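Long-range contacts in putative uncharacterized protein PH0242 (Pyrococcus horikoshii, PDB 3VU1), which belongs to the archaeal oligosaccharyltransferases of the AglB kind, represented here by the C-terminal globular domain with a bound calcium ion: residues I74-F79 against S284-D289; L232-I237 against P252-K257. One frame throughout, in Å; residues are numbered along the deposited sequence.

Contact 1. Residues I74-F79 against S284-D289; sequences ISEVDF and SAFGRD. With CA (calcium ion), chain C.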
loop_
_atom_site.group_PDB
_atom_site.type_symbol
_atom_site.label_atom_id
_atom_site.label_comp_id
_atom_site.label_asym_id
_atom_site.label_seq_id
_atom_site.Cartn_x
_atom_site.Cartn_y
_atom_site.Cartn_z
ATOM N N ILE A 74 -4.406 -3.513 11.198
ATOM C CA ILE A 74 -4.535 -4.778 10.525
ATOM C C ILE A 74 -4.298 -4.667 9.025
ATOM O O ILE A 74 -3.971 -5.674 8.384
ATOM C CB ILE A 74 -5.886 -5.461 10.797
ATOM C CG1 ILE A 74 -5.714 -6.981 10.827
ATOM C CG2 ILE A 74 -6.950 -5.069 9.773
ATOM C CD1 ILE A 74 -6.904 -7.630 11.492
ATOM N N SER A 75 -4.446 -3.459 8.472
ATOM C CA SER A 75 -4.314 -3.281 7.026
ATOM C C SER A 75 -2.860 -3.107 6.603
ATOM O O SER A 75 -2.555 -2.990 5.404
ATOM C CB SER A 75 -5.160 -2.118 6.553
ATOM O OG SER A 75 -4.470 -0.903 6.770
ATOM N N GLU A 76 -1.967 -3.116 7.590
ATOM C CA GLU A 76 -0.549 -2.869 7.338
ATOM C C GLU A 76 0.184 -4.128 6.902
ATOM O O GLU A 76 0.872 -4.801 7.638
ATOM C CB GLU A 76 0.142 -2.195 8.518
ATOM C CG GLU A 76 -0.127 -0.697 8.610
ATOM C CD GLU A 76 0.838 0.025 9.551
ATOM O OE1 GLU A 76 2.053 -0.327 9.581
ATOM O OE2 GLU A 76 0.385 0.963 10.256
ATOM N N VAL A 77 0.052 -4.395 5.639
ATOM C CA VAL A 77 0.643 -5.534 5.032
ATOM C C VAL A 77 2.116 -5.267 4.656
ATOM O O VAL A 77 2.497 -4.139 4.330
ATOM C CB VAL A 77 -0.266 -5.858 3.846
ATOM C CG1 VAL A 77 0.523 -6.253 2.612
ATOM C CG2 VAL A 77 -1.305 -6.861 4.309
ATOM N N ASP A 78 2.952 -6.300 4.705
ATOM C CA ASP A 78 4.371 -6.086 4.460
ATOM C C ASP A 78 4.730 -6.178 2.965
ATOM O O ASP A 78 5.425 -7.111 2.501
ATOM C CB ASP A 78 5.240 -6.964 5.369
ATOM C CG ASP A 78 6.742 -6.789 5.102
ATOM O OD1 ASP A 78 7.195 -5.695 4.724
ATOM O OD2 ASP A 78 7.492 -7.763 5.266
ATOM N N PHE A 79 4.289 -5.166 2.218
ATOM C CA PHE A 79 4.617 -5.095 0.778
ATOM C C PHE A 79 6.114 -5.068 0.461
ATOM O O PHE A 79 6.515 -5.436 -0.663
ATOM C CB PHE A 79 3.946 -3.901 0.102
ATOM C CG PHE A 79 2.460 -4.025 -0.024
ATOM C CD1 PHE A 79 1.627 -2.972 0.375
ATOM C CD2 PHE A 79 1.884 -5.179 -0.556
ATOM C CE1 PHE A 79 0.247 -3.071 0.237
ATOM C CE2 PHE A 79 0.514 -5.275 -0.697
ATOM C CZ PHE A 79 -0.306 -4.231 -0.297
ATOM N N SER A 284 6.172 7.404 9.356
ATOM C CA SER A 284 5.222 6.324 9.155
ATOM C C SER A 284 5.932 5.093 8.596
ATOM O O SER A 284 6.501 5.150 7.512
ATOM C CB SER A 284 4.111 6.787 8.231
ATOM O OG SER A 284 3.328 5.688 7.851
ATOM N N ALA A 285 5.955 4.004 9.362
ATOM C CA ALA A 285 6.533 2.738 8.887
ATOM C C ALA A 285 5.419 1.750 8.558
ATOM O O ALA A 285 4.607 1.379 9.435
ATOM C CB ALA A 285 7.501 2.146 9.904
ATOM N N PHE A 286 5.375 1.335 7.295
ATOM C CA PHE A 286 4.243 0.564 6.803
ATOM C C PHE A 286 4.480 -0.955 6.624
ATOM O O PHE A 286 5.080 -1.411 5.641
ATOM C CB PHE A 286 3.699 1.164 5.490
ATOM C CG PHE A 286 2.353 0.618 5.117
ATOM C CD1 PHE A 286 1.191 1.226 5.590
ATOM C CD2 PHE A 286 2.251 -0.553 4.351
ATOM C CE1 PHE A 286 -0.046 0.707 5.265
ATOM C CE2 PHE A 286 1.019 -1.080 4.042
ATOM C CZ PHE A 286 -0.131 -0.447 4.497
ATOM N N GLY A 287 3.969 -1.747 7.550
ATOM C CA GLY A 287 4.072 -3.190 7.408
ATOM C C GLY A 287 5.328 -3.853 7.937
ATOM O O GLY A 287 5.289 -5.037 8.264
ATOM N N ARG A 288 6.448 -3.139 7.989
ATOM C CA ARG A 288 7.647 -3.681 8.638
ATOM C C ARG A 288 8.364 -2.691 9.562
ATOM O O ARG A 288 8.328 -1.473 9.348
ATOM C CB ARG A 288 8.618 -4.317 7.628
ATOM C CG ARG A 288 9.315 -3.348 6.708
ATOM C CD ARG A 288 10.458 -3.990 5.925
ATOM N NE ARG A 288 10.033 -5.265 5.352
ATOM C CZ ARG A 288 10.846 -6.250 4.961
ATOM N NH1 ARG A 288 12.168 -6.123 5.051
ATOM N NH2 ARG A 288 10.325 -7.371 4.481
ATOM N N ASP A 289 9.026 -3.222 10.586
ATOM C CA ASP A 289 9.785 -2.390 11.520
ATOM C C ASP A 289 10.988 -1.691 10.899
ATOM O O ASP A 289 11.571 -2.180 9.912
ATOM C CB ASP A 289 10.251 -3.234 12.708
ATOM C CG ASP A 289 9.095 -3.783 13.522
ATOM O OD1 ASP A 289 8.016 -3.147 13.633
ATOM O OD2 ASP A 289 9.275 -4.878 14.058
HETATM CA CA CA C . 2.662 1.993 10.531
HETATM O O HOH W 1 2.817 -6.608 8.724
HETATM O O HOH W 2 6.369 -3.254 3.895
#
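E76 reaches across to A285, F286 and G287, a worked example of a loop and a strand end sharing one metal. Its CB passes the backbone at G287 N. A chi1 of -78° sets CG anti to the carbonyl carbon, and the CG methylene lies over one face of the F286 ring, a CH-pi contact 4.1 Å from E76 CG to the F286 centroid. The chain then runs extended to a carboxylate nearly parallel to the ring, their planes 16° apart. Both oxygens bind calcium, E76 OE1 at 2.6 Å and E76 OE2 at 2.5 Å. E76 OE1 also accepts a hydrogen bond from G287 N at 3.1 Å, met on the anti side, so one oxygen serves metal and backbone together. A285 O, 2.3 Å from the calcium, joins the site, which H319 and E322 complete. Further along, R288 grips D78 side-on in a salt bridge: R288 NE meets D78 OD1 at 2.9 Å and R288 NH2 meets D78 OD2 at 3.0 Å. Two waters bridge the segments, one donating to E76 O and G287 O, the other to D78 OD1 and F286 O. V77 rests on helix 60-69, E76 touches F228 of helix 228-235, and A285 and R288 pack on F253 of strand 253-262.

Contact 2. Residues L232-I237 against P252-K257; sequences LFSNFI and PFAIYK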
loop_
_atom_site.group_PDB
_atom_site.type_symbol
_atom_site.label_atom_id
_atom_site.label_comp_id
_atom_site.label_asym_id
_atom_site.label_seq_id
_atom_site.Cartn_x
_atom_site.Cartn_y
_atom_site.Cartn_z
ATOM N N LEU A 232 -0.698 6.933 5.990
ATOM C CA LEU A 232 -0.944 6.271 4.715
ATOM C C LEU A 232 -0.525 7.098 3.514
ATOM O O LEU A 232 0.155 6.588 2.617
ATOM C CB LEU A 232 -2.400 5.881 4.557
ATOM C CG LEU A 232 -2.698 4.900 3.401
ATOM C CD1 LEU A 232 -2.208 3.492 3.726
ATOM C CD2 LEU A 232 -4.187 4.848 3.116
ATOM N N PHE A 233 -0.902 8.372 3.486
ATOM C CA PHE A 233 -0.594 9.191 2.307
ATOM C C PHE A 233 0.889 9.489 2.173
ATOM O O PHE A 233 1.334 9.880 1.129
ATOM C CB PHE A 233 -1.457 10.454 2.231
ATOM C CG PHE A 233 -2.920 10.169 2.050
ATOM C CD1 PHE A 233 -3.867 10.739 2.887
ATOM C CD2 PHE A 233 -3.356 9.298 1.055
ATOM C CE1 PHE A 233 -5.230 10.450 2.733
ATOM C CE2 PHE A 233 -4.701 9.014 0.894
ATOM C CZ PHE A 233 -5.641 9.585 1.737
ATOM N N SER A 234 1.682 9.276 3.200
ATOM C CA SER A 234 3.128 9.381 2.997
ATOM C C SER A 234 3.748 8.041 2.512
ATOM O O SER A 234 4.856 8.027 1.940
ATOM C CB SER A 234 3.808 9.884 4.275
ATOM O OG SER A 234 3.847 8.878 5.284
ATOM N N ASN A 235 3.054 6.921 2.756
ATOM C CA ASN A 235 3.517 5.620 2.241
ATOM C C ASN A 235 3.160 5.346 0.768
ATOM O O ASN A 235 3.847 4.575 0.083
ATOM C CB ASN A 235 2.982 4.508 3.117
ATOM C CG ASN A 235 3.451 4.647 4.529
ATOM O OD1 ASN A 235 4.649 4.639 4.798
ATOM N ND2 ASN A 235 2.524 4.809 5.433
ATOM N N PHE A 236 2.087 6.004 0.312
ATOM C CA PHE A 236 1.550 5.899 -1.058
ATOM C C PHE A 236 1.434 7.275 -1.682
ATOM O O PHE A 236 0.524 8.028 -1.353
ATOM C CB PHE A 236 0.191 5.169 -1.038
ATOM C CG PHE A 236 0.304 3.759 -0.542
ATOM C CD1 PHE A 236 0.284 3.486 0.830
ATOM C CD2 PHE A 236 0.508 2.702 -1.445
ATOM C CE1 PHE A 236 0.432 2.180 1.293
ATOM C CE2 PHE A 236 0.654 1.387 -0.989
ATOM C CZ PHE A 236 0.626 1.128 0.382
ATOM N N ILE A 237 2.379 7.578 -2.566
ATOM C CA ILE A 237 2.500 8.879 -3.236
ATOM C C ILE A 237 1.901 8.851 -4.655
ATOM O O ILE A 237 2.343 8.072 -5.500
ATOM C CB ILE A 237 4.003 9.264 -3.305
ATOM C CG1 ILE A 237 4.574 9.401 -1.892
ATOM C CG2 ILE A 237 4.238 10.544 -4.101
ATOM C CD1 ILE A 237 3.653 10.139 -0.931
ATOM N N PRO A 252 7.846 2.272 1.968
ATOM C CA PRO A 252 7.562 1.580 3.243
ATOM C C PRO A 252 7.947 2.437 4.470
ATOM O O PRO A 252 7.255 2.384 5.497
ATOM C CB PRO A 252 8.390 0.292 3.160
ATOM C CG PRO A 252 9.424 0.539 2.090
ATOM C CD PRO A 252 8.872 1.590 1.151
ATOM N N PHE A 253 9.010 3.231 4.358
ATOM C CA PHE A 253 9.397 4.159 5.445
ATOM C C PHE A 253 9.328 5.615 4.992
ATOM O O PHE A 253 10.094 6.066 4.159
ATOM C CB PHE A 253 10.785 3.809 5.997
ATOM C CG PHE A 253 10.933 2.359 6.295
ATOM C CD1 PHE A 253 11.720 1.540 5.476
ATOM C CD2 PHE A 253 10.228 1.782 7.355
ATOM C CE1 PHE A 253 11.836 0.174 5.741
ATOM C CE2 PHE A 253 10.323 0.422 7.604
ATOM C CZ PHE A 253 11.128 -0.383 6.792
ATOM N N ALA A 254 8.384 6.343 5.549
ATOM C CA ALA A 254 8.126 7.681 5.067
ATOM C C ALA A 254 7.932 8.682 6.211
ATOM O O ALA A 254 7.644 8.306 7.373
ATOM C CB ALA A 254 6.910 7.679 4.168
ATOM N N ILE A 255 8.091 9.955 5.855
ATOM C CA ILE A 255 7.877 11.053 6.770
ATOM C C ILE A 255 6.599 11.746 6.331
ATOM O O ILE A 255 6.497 12.191 5.189
ATOM C CB ILE A 255 9.071 12.034 6.745
ATOM C CG1 ILE A 255 10.280 11.368 7.385
ATOM C CG2 ILE A 255 8.689 13.347 7.420
ATOM C CD1 ILE A 255 11.587 12.100 7.192
ATOM N N TYR A 256 5.632 11.836 7.237
ATOM C CA TYR A 256 4.381 12.472 6.896
ATOM C C TYR A 256 4.226 13.925 7.325
ATOM O O TYR A 256 3.222 14.547 6.988
ATOM C CB TYR A 256 3.189 11.645 7.383
ATOM C CG TYR A 256 3.022 11.471 8.872
ATOM C CD1 TYR A 256 2.081 12.223 9.576
ATOM C CD2 TYR A 256 3.775 10.531 9.581
ATOM C CE1 TYR A 256 1.899 12.048 10.941
ATOM C CE2 TYR A 256 3.603 10.348 10.948
ATOM C CZ TYR A 256 2.652 11.098 11.610
ATOM O OH TYR A 256 2.472 10.932 12.951
ATOM N N LYS A 257 5.198 14.458 8.060
ATOM C CA LYS A 257 5.107 15.802 8.654
ATOM C C LYS A 257 6.498 16.122 9.147
ATOM O O LYS A 257 7.148 15.266 9.769
ATOM C CB LYS A 257 4.127 15.781 9.821
ATOM C CG LYS A 257 3.731 17.115 10.438
ATOM C CD LYS A 257 2.954 16.813 11.718
ATOM C CE LYS A 257 2.215 18.004 12.296
ATOM N NZ LYS A 257 0.779 18.041 11.900
#
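S234, in the last turn of helix 228-235, packs on A254 and Y256 of strand 253-262, an example of two small side chains, S234 and A254, fitting a helix end against a strand while Y256 contributes its CB. Contacts of van der Waals type carry the interface. The CA-to-CA separation is smallest between S234 and Y256, at 5.1 Å. S234 CB lies 3.6 Å from Y256 CB, while S234 OG comes within 3.5 Å of A254 CB; the bond from CA to CB points toward the partner segment in both S234 and A254. On Y256 it is CB that does the touching. Its ring leads away from residues 232-237, CG lying between the backbone N and the carbonyl carbon (chi1 65°).

Polar bonding goes to other partners. No hydrogen bond joins the two segments: S234 OG is bonded to K231 O within its own helix, and Y256 OH to E227. The backbone of I255 pairs instead with M483. The chemistry is thus that of close packing between a helix terminus and a sheet, made without a hydrogen bond between the two segments, in which a buried serine hydroxyl is satisfied by its own helix.

Overall arrangement
Contacts 1 and 2 meet where strand 275-285, which ends in contact 1, runs beside strand 253-262 of contact 2; the centres of contact 1 and contact 2 are 11 Å apart. A probable hydrogen bond links S284 N to A254 O at 2.6 Å, and packing adds to it, F286 CB lying 3.6 Å from N235 CG. Contact 1 supplies calcium ligands directly. In contact 2 the side chain of N235 is about 6 Å from the ion, without being one of its ligands. Residues 232-237 and 252-257 both fall between the two segments of contact 1 in sequence.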